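Local coordinates for periplasmic branched-chain amino acid-binding protein (Burkholderia mallei, PDB 3I09), which probably captures branched-chain amino acids or related small carboxylates in the periplasm for an ABC transporter, at residues A282-A293 against Q308-Y318. Sequence-based numbering, arbitrary orientation. Where two conformers were deposited one is given.
With EDO (1,2-ethanediol), chain M.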
ATOM      1  N   ALA A 282      -4.230   5.490   6.093  1.00  9.68           N
ATOM      2  CA  ALA A 282      -5.267   4.634   5.473  1.00  9.67           C
ATOM      3  C   ALA A 282      -5.866   3.607   6.444  1.00  9.77           C
ATOM      4  O   ALA A 282      -7.075   3.358   6.406  1.00  9.85           O
ATOM      5  CB  ALA A 282      -4.707   3.940   4.250  1.00  9.58           C
ATOM      6  N   ASP A 283      -5.040   3.041   7.344  1.00 10.32           N
ATOM      7  CA  ASP A 283      -5.537   2.143   8.386  1.00 11.25           C
ATOM      8  C   ASP A 283      -6.647   2.818   9.206  1.00 10.50           C
ATOM      9  O   ASP A 283      -7.729   2.224   9.429  1.00 11.08           O
ATOM     10  CB  ASP A 283      -4.418   1.703   9.352  1.00 11.73           C
ATOM     11  CG  ASP A 283      -3.391   0.739   8.746  1.00 15.77           C
ATOM     12  OD1 ASP A 283      -3.700   0.013   7.778  1.00 16.01           O
ATOM     13  OD2 ASP A 283      -2.232   0.725   9.293  1.00 15.75           O
ATOM     14  N   TYR A 284      -6.368   4.035   9.690  1.00 10.66           N
ATOM     15  CA  TYR A 284      -7.340   4.797  10.461  1.00 10.03           C
ATOM     16  C   TYR A 284      -8.591   5.057   9.601  1.00 11.16           C
ATOM     17  O   TYR A 284      -9.720   4.801  10.042  1.00 11.52           O
ATOM     18  CB  TYR A 284      -6.715   6.094  10.978  1.00 10.36           C
ATOM     19  CG  TYR A 284      -7.638   7.011  11.754  1.00 10.19           C
ATOM     20  CD1 TYR A 284      -8.667   7.682  11.127  1.00 13.24           C
ATOM     21  CD2 TYR A 284      -7.465   7.215  13.128  1.00 11.15           C
ATOM     22  CE1 TYR A 284      -9.519   8.537  11.836  1.00 13.09           C
ATOM     23  CE2 TYR A 284      -8.290   8.106  13.842  1.00 10.96           C
ATOM     24  CZ  TYR A 284      -9.330   8.721  13.183  1.00 11.85           C
ATOM     25  OH  TYR A 284     -10.153   9.546  13.855  1.00 10.87           O
ATOM     26  N   SER A 285      -8.398   5.525   8.378  1.00 11.65           N
ATOM     27  CA  SER A 285      -9.532   5.901   7.527  1.00 12.68           C
ATOM     28  C   SER A 285     -10.431   4.712   7.206  1.00 11.14           C
ATOM     29  O   SER A 285     -11.646   4.828   7.172  1.00 11.48           O
ATOM     30  CB  SER A 285      -9.018   6.531   6.213  1.00 12.77           C
ATOM     31  OG  SER A 285     -10.070   6.788   5.298  1.00 11.85           O
ATOM     32  N   SER A 286      -9.810   3.574   6.923  1.00 11.56           N
ATOM     33  CA  SER A 286     -10.532   2.361   6.521  1.00 11.61           C
ATOM     34  C   SER A 286     -11.415   1.886   7.663  1.00 11.12           C
ATOM     35  O   SER A 286     -12.548   1.442   7.439  1.00 12.12           O
ATOM     36  CB  SER A 286      -9.554   1.241   6.069  1.00 12.29           C
ATOM     37  OG  SER A 286      -8.841   0.757   7.177  1.00 14.59           O
ATOM     38  N   VAL A 287     -10.946   2.028   8.913  1.00 11.02           N
ATOM     39  CA  VAL A 287     -11.748   1.655  10.080  1.00 10.02           C
ATOM     40  C   VAL A 287     -12.946   2.599  10.270  1.00 10.39           C
ATOM     41  O   VAL A 287     -14.064   2.162  10.524  1.00 10.64           O
ATOM     42  CB  VAL A 287     -10.858   1.532  11.355  1.00 10.72           C
ATOM     43  CG1 VAL A 287     -11.686   1.427  12.649  1.00 10.14           C
ATOM     44  CG2 VAL A 287      -9.941   0.274  11.171  1.00 11.16           C
ATOM     45  N   THR A 288     -12.715   3.891  10.125  1.00 10.73           N
ATOM     46  CA  THR A 288     -13.790   4.824  10.126  1.00 10.18           C
ATOM     47  C   THR A 288     -14.846   4.477   9.056  1.00 10.63           C
ATOM     48  O   THR A 288     -16.040   4.466   9.333  1.00 11.54           O
ATOM     49  CB  THR A 288     -13.297   6.259   9.931  1.00 11.72           C
ATOM     50  OG1 THR A 288     -12.265   6.549  10.878  1.00 11.28           O
ATOM     51  CG2 THR A 288     -14.456   7.217  10.113  1.00 11.46           C
ATOM     52  N   THR A 289     -14.384   4.161   7.857  1.00 10.80           N
ATOM     53  CA  THR A 289     -15.273   3.787   6.749  1.00 10.25           C
ATOM     54  C   THR A 289     -16.085   2.528   7.074  1.00 11.79           C
ATOM     55  O   THR A 289     -17.303   2.494   6.863  1.00 11.05           O
ATOM     56  CB  THR A 289     -14.452   3.670   5.469  1.00 10.14           C
ATOM     57  OG1 THR A 289     -13.932   4.982   5.167  1.00 11.16           O
ATOM     58  CG2 THR A 289     -15.308   3.095   4.312  1.00 11.21           C
ATOM     59  N   TYR A 290     -15.423   1.479   7.564  1.00 10.48           N
ATOM     60  CA  TYR A 290     -16.137   0.284   8.001  1.00 10.55           C
ATOM     61  C   TYR A 290     -17.187   0.604   9.070  1.00 10.48           C
ATOM     62  O   TYR A 290     -18.325   0.153   8.975  1.00  9.28           O
ATOM     63  CB  TYR A 290     -15.158  -0.750   8.533  1.00 10.55           C
ATOM     64  CG  TYR A 290     -15.827  -1.941   9.126  1.00 10.70           C
ATOM     65  CD1 TYR A 290     -16.365  -2.933   8.327  1.00 11.76           C
ATOM     66  CD2 TYR A 290     -15.948  -2.067  10.520  1.00 13.10           C
ATOM     67  CE1 TYR A 290     -17.012  -4.042   8.907  1.00 12.46           C
ATOM     68  CE2 TYR A 290     -16.588  -3.149  11.093  1.00 12.54           C
ATOM     69  CZ  TYR A 290     -17.123  -4.124  10.275  1.00 12.72           C
ATOM     70  OH  TYR A 290     -17.787  -5.200  10.804  1.00 15.32           O
ATOM     71  N   LEU A 291     -16.783   1.318  10.123  1.00 10.99           N
ATOM     72  CA  LEU A 291     -17.687   1.583  11.232  1.00 11.36           C
ATOM     73  C   LEU A 291     -18.893   2.399  10.763  1.00 11.94           C
ATOM     74  O   LEU A 291     -20.003   2.156  11.228  1.00 11.66           O
ATOM     75  CB  LEU A 291     -16.991   2.224  12.443  1.00 11.74           C
ATOM     76  CG  LEU A 291     -15.955   1.316  13.158  1.00 12.27           C
ATOM     77  CD1 LEU A 291     -15.150   2.093  14.215  1.00 12.21           C
ATOM     78  CD2 LEU A 291     -16.622   0.101  13.765  1.00 11.57           C
ATOM     79  N   LYS A 292     -18.677   3.343   9.845  1.00 11.56           N
ATOM     80  CA  LYS A 292     -19.791   4.138   9.304  1.00 12.27           C
ATOM     81  C   LYS A 292     -20.761   3.237   8.564  1.00 11.33           C
ATOM     82  O   LYS A 292     -21.959   3.464   8.608  1.00 12.47           O
ATOM     83  CB  LYS A 292     -19.312   5.261   8.386  1.00 12.80           C
ATOM     84  CG  LYS A 292     -18.752   6.431   9.141  1.00 15.65           C
ATOM     85  CD  LYS A 292     -18.256   7.556   8.214  1.00 21.66           C
ATOM     86  CE  LYS A 292     -17.876   8.842   9.023  1.00 23.90           C
ATOM     87  NZ  LYS A 292     -19.030   9.541   9.693  1.00 26.18           N
ATOM     88  N   ALA A 293     -20.238   2.232   7.872  1.00 11.15           N
ATOM     89  CA  ALA A 293     -21.069   1.307   7.145  1.00 10.96           C
ATOM     90  C   ALA A 293     -21.882   0.400   8.083  1.00 11.85           C
ATOM     91  O   ALA A 293     -23.069   0.197   7.868  1.00 12.95           O
ATOM     92  CB  ALA A 293     -20.207   0.494   6.196  1.00  9.52           C
ATOM     93  N   GLN A 308     -23.495  -1.358   1.963  1.00 13.26           N
ATOM     94  CA  GLN A 308     -23.231  -0.005   2.480  1.00 13.73           C
ATOM     95  C   GLN A 308     -21.893   0.500   1.971  1.00 12.90           C
ATOM     96  O   GLN A 308     -21.817   1.633   1.503  1.00 13.19           O
ATOM     97  CB  GLN A 308     -23.225   0.089   4.008  1.00 14.44           C
ATOM     98  CG  GLN A 308     -24.575   0.032   4.673  1.00 17.59           C
ATOM     99  CD  GLN A 308     -25.431   1.273   4.388  1.00 20.12           C
ATOM    100  OE1 GLN A 308     -24.928   2.360   4.030  1.00 21.83           O
ATOM    101  NE2 GLN A 308     -26.707   1.119   4.566  1.00 23.20           N
ATOM    102  N   LEU A 309     -20.836  -0.312   2.070  1.00 12.18           N
ATOM    103  CA  LEU A 309     -19.523   0.134   1.622  1.00 12.04           C
ATOM    104  C   LEU A 309     -19.524   0.566   0.157  1.00 11.34           C
ATOM    105  O   LEU A 309     -18.839   1.530  -0.213  1.00 12.31           O
ATOM    106  CB  LEU A 309     -18.460  -0.939   1.875  1.00 11.77           C
ATOM    107  CG  LEU A 309     -18.033  -1.127   3.327  1.00 10.77           C
ATOM    108  CD1 LEU A 309     -17.231  -2.446   3.478  1.00 11.83           C
ATOM    109  CD2 LEU A 309     -17.245   0.075   3.868  1.00  9.20           C
ATOM    110  N   LYS A 310     -20.303  -0.137  -0.658  1.00 11.42           N
ATOM    111  CA  LYS A 310     -20.363   0.134  -2.092  1.00 12.26           C
ATOM    112  C   LYS A 310     -21.358   1.188  -2.505  1.00 11.93           C
ATOM    113  O   LYS A 310     -21.416   1.513  -3.680  1.00 11.15           O
ATOM    114  CB  LYS A 310     -20.557  -1.174  -2.872  1.00 11.48           C
ATOM    115  CG  LYS A 310     -19.234  -1.971  -2.837  1.00 14.09           C
ATOM    116  CD  LYS A 310     -19.093  -3.090  -3.768  1.00 16.22           C
ATOM    117  CE  LYS A 310     -17.743  -3.823  -3.533  1.00 16.72           C
ATOM    118  NZ  LYS A 310     -17.598  -5.077  -4.283  1.00 16.98           N
ATOM    119  N   LYS A 311     -22.062   1.790  -1.554  1.00 13.13           N
ATOM    120  CA  LYS A 311     -22.956   2.893  -1.887  1.00 13.00           C
ATOM    121  C   LYS A 311     -22.678   4.202  -1.151  1.00 14.33           C
ATOM    122  O   LYS A 311     -23.393   5.155  -1.396  1.00 13.83           O
ATOM    123  CB  LYS A 311     -24.420   2.494  -1.684  1.00 13.97           C
ATOM    124  CG  LYS A 311     -24.918   2.510  -0.216  1.00 14.63           C
ATOM    125  CD  LYS A 311     -26.262   1.762  -0.123  1.00 17.49           C
ATOM    126  CE  LYS A 311     -26.914   1.893   1.260  1.00 21.79           C
ATOM    127  NZ  LYS A 311     -28.321   1.316   1.254  1.00 23.93           N
HETATM  128  N   MSE A 312     -21.712   4.259  -0.245  1.00 14.20           N
HETATM  129  CA  MSE A 312     -21.398   5.450   0.565  0.70 16.17           C
HETATM  130  C   MSE A 312     -20.195   6.183   0.010  1.00 14.96           C
HETATM  131  O   MSE A 312     -19.187   5.551  -0.281  1.00 16.31           O
HETATM  132  CB  MSE A 312     -21.027   5.037   2.014  0.70 17.08           C
HETATM  133  CG  MSE A 312     -22.059   4.185   2.719  0.70 21.99           C
HETATM  134 SE   MSE A 312     -21.913   4.251   4.676  0.52 29.58          SE
HETATM  135  CE  MSE A 312     -22.539   6.124   4.779  0.70 23.46           C
ATOM    136  N   LYS A 313     -20.237   7.496  -0.057  1.00 14.28           N
ATOM    137  CA  LYS A 313     -19.044   8.266  -0.345  0.50 14.52           C
ATOM    138  C   LYS A 313     -18.103   8.196   0.866  1.00 15.36           C
ATOM    139  O   LYS A 313     -18.573   8.075   2.005  1.00 15.82           O
ATOM    140  CB  LYS A 313     -19.393   9.720  -0.618  0.50 15.25           C
ATOM    141  CG  LYS A 313     -20.139   9.970  -1.910  0.50 17.50           C
ATOM    142  CD  LYS A 313     -20.453  11.463  -2.046  0.50 17.94           C
ATOM    143  CE  LYS A 313     -21.295  11.813  -3.297  0.50 16.64           C
ATOM    144  NZ  LYS A 313     -21.361  13.300  -3.546  0.50  9.24           N
ATOM    145  N   ILE A 314     -16.807   8.234   0.599  1.00 14.18           N
ATOM    146  CA  ILE A 314     -15.765   8.435   1.629  1.00 13.38           C
ATOM    147  C   ILE A 314     -15.244   9.886   1.522  1.00 13.75           C
ATOM    148  O   ILE A 314     -14.993  10.407   0.415  1.00 11.84           O
ATOM    149  CB  ILE A 314     -14.636   7.444   1.447  1.00 14.89           C
ATOM    150  CG1 ILE A 314     -15.152   6.022   1.722  1.00 15.63           C
ATOM    151  CG2 ILE A 314     -13.431   7.834   2.393  1.00 13.73           C
ATOM    152  CD1 ILE A 314     -14.342   4.891   1.147  1.00 14.87           C
ATOM    153  N   ASP A 315     -15.150  10.600   2.645  1.00 13.61           N
ATOM    154  CA  ASP A 315     -14.623  11.953   2.611  1.00 15.37           C
ATOM    155  C   ASP A 315     -14.069  12.290   3.983  1.00 15.11           C
ATOM    156  O   ASP A 315     -14.805  12.720   4.870  1.00 16.17           O
ATOM    157  CB  ASP A 315     -15.714  12.990   2.226  1.00 17.00           C
ATOM    158  CG  ASP A 315     -15.161  14.399   2.003  1.00 21.28           C
ATOM    159  OD1 ASP A 315     -13.936  14.650   2.105  1.00 25.03           O
ATOM    160  OD2 ASP A 315     -15.980  15.297   1.666  1.00 28.16           O
ATOM    161  N   ASP A 316     -12.788  12.036   4.162  1.00 12.97           N
ATOM    162  CA  ASP A 316     -12.135  12.308   5.424  1.00 12.65           C
ATOM    163  C   ASP A 316     -10.731  12.892   5.166  1.00 12.50           C
ATOM    164  O   ASP A 316     -10.397  13.244   4.026  1.00 11.40           O
ATOM    165  CB  ASP A 316     -12.175  11.060   6.310  1.00 11.40           C
ATOM    166  CG  ASP A 316     -11.380   9.875   5.739  1.00 12.69           C
ATOM    167  OD1 ASP A 316     -10.528  10.074   4.855  1.00 12.47           O
ATOM    168  OD2 ASP A 316     -11.573   8.739   6.230  1.00 15.50           O
ATOM    169  N   PHE A 317      -9.931  13.029   6.239  1.00 10.92           N
ATOM    170  CA  PHE A 317      -8.597  13.598   6.142  1.00 11.41           C
ATOM    171  C   PHE A 317      -7.666  12.777   5.209  1.00 10.81           C
ATOM    172  O   PHE A 317      -6.650  13.302   4.733  1.00 11.80           O
ATOM    173  CB  PHE A 317      -7.949  13.659   7.540  1.00 10.14           C
ATOM    174  CG  PHE A 317      -7.430  12.341   7.977  1.00 11.18           C
ATOM    175  CD1 PHE A 317      -8.260  11.403   8.556  1.00 13.02           C
ATOM    176  CD2 PHE A 317      -6.123  11.994   7.719  1.00 11.00           C
ATOM    177  CE1 PHE A 317      -7.784  10.145   8.868  1.00 15.70           C
ATOM    178  CE2 PHE A 317      -5.647  10.731   8.066  1.00 12.44           C
ATOM    179  CZ  PHE A 317      -6.495   9.822   8.639  1.00 12.02           C
ATOM    180  N   TYR A 318      -8.003  11.506   5.004  1.00 11.57           N
ATOM    181  CA  TYR A 318      -7.215  10.594   4.162  1.00 11.03           C
ATOM    182  C   TYR A 318      -7.560  10.755   2.671  1.00 10.96           C
ATOM    183  O   TYR A 318      -6.671  10.959   1.859  1.00 11.09           O
ATOM    184  CB  TYR A 318      -7.379   9.132   4.630  1.00 10.48           C
ATOM    185  CG  TYR A 318      -6.692   8.185   3.682  1.00  9.80           C
ATOM    186  CD1 TYR A 318      -5.283   8.137   3.621  1.00 10.26           C
ATOM    187  CD2 TYR A 318      -7.422   7.370   2.825  1.00 10.65           C
ATOM    188  CE1 TYR A 318      -4.627   7.309   2.697  1.00 10.00           C
ATOM    189  CE2 TYR A 318      -6.767   6.535   1.863  1.00 11.79           C
ATOM    190  CZ  TYR A 318      -5.368   6.534   1.809  1.00 11.82           C
ATOM    191  OH  TYR A 318      -4.761   5.719   0.858  1.00 13.49           O
TER
HETATM  192  C1  EDO M  16     -10.752  16.604   4.460  1.00 48.90           C
HETATM  193  O1  EDO M  16      -9.362  16.465   4.167  1.00 48.49           O
HETATM  194  C2  EDO M  16     -11.067  16.221   5.900  1.00 48.22           C
HETATM  195  O2  EDO M  16     -11.559  17.361   6.602  1.00 49.17           O
HETATM  196  O   HOH W   1     -11.266   8.754   9.072  1.00 15.52           O
HETATM  197  O   HOH W   2     -13.954   7.461   6.464  1.00 20.04           O
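Ser-285 and Asp-316 make the direct polar link. Ser-285 OG donates to Asp-316 OD2 at 2.6 Å, on the syn lone pair. Two waters also donate to OD2. One is bonded to Thr-288 OG1, the other to Thr-289 OG1. The carboxylate is also held from its own turn, between strands 314-315 and 320-323: Asp-316 OD1 accepts from Tyr-318 N at 2.9 Å, an Asx turn, and also from Ala-319 N. Asp-316 CG sits between its backbone N and carbonyl carbon (chi1 64°), which lets the side chain reach both the turn and the helix.

Aromatic contacts flank this site. The edge of Phe-317 is directed at the face of Tyr-284, offset, with planes at 77°. Ala-282 CB lies over one face of Tyr-318, 4.0 Å from the ring centroid.

Farther along the helix the packing is mostly apolar. Thr-289 CG2 meets Leu-309 CD2 at 3.6 Å and Ile-314 CD1 at 3.8 Å. Ala-293 CB packs on Leu-309 CD2 and Gln-308 CB.

This is structural packing in a type I periplasmic binding protein. It joins helix 278-297 to the segment ending helix 302-309 and running through strand 314-315. The Ala-282 side chain is about 12 Å from bound acetoacetic acid. Tyr-284 OH is hydrogen-bonded to Asp-35 OD2, and Tyr-120 OH to Ser-285 OG and Thr-289 OG1. Val-287 and Leu-291 touch Ala-32 and Phe-36 of helix 22-36. Strand 314-315 pairs with strand 320-323, whose Ile-323 touches Leu-309 and Ile-314.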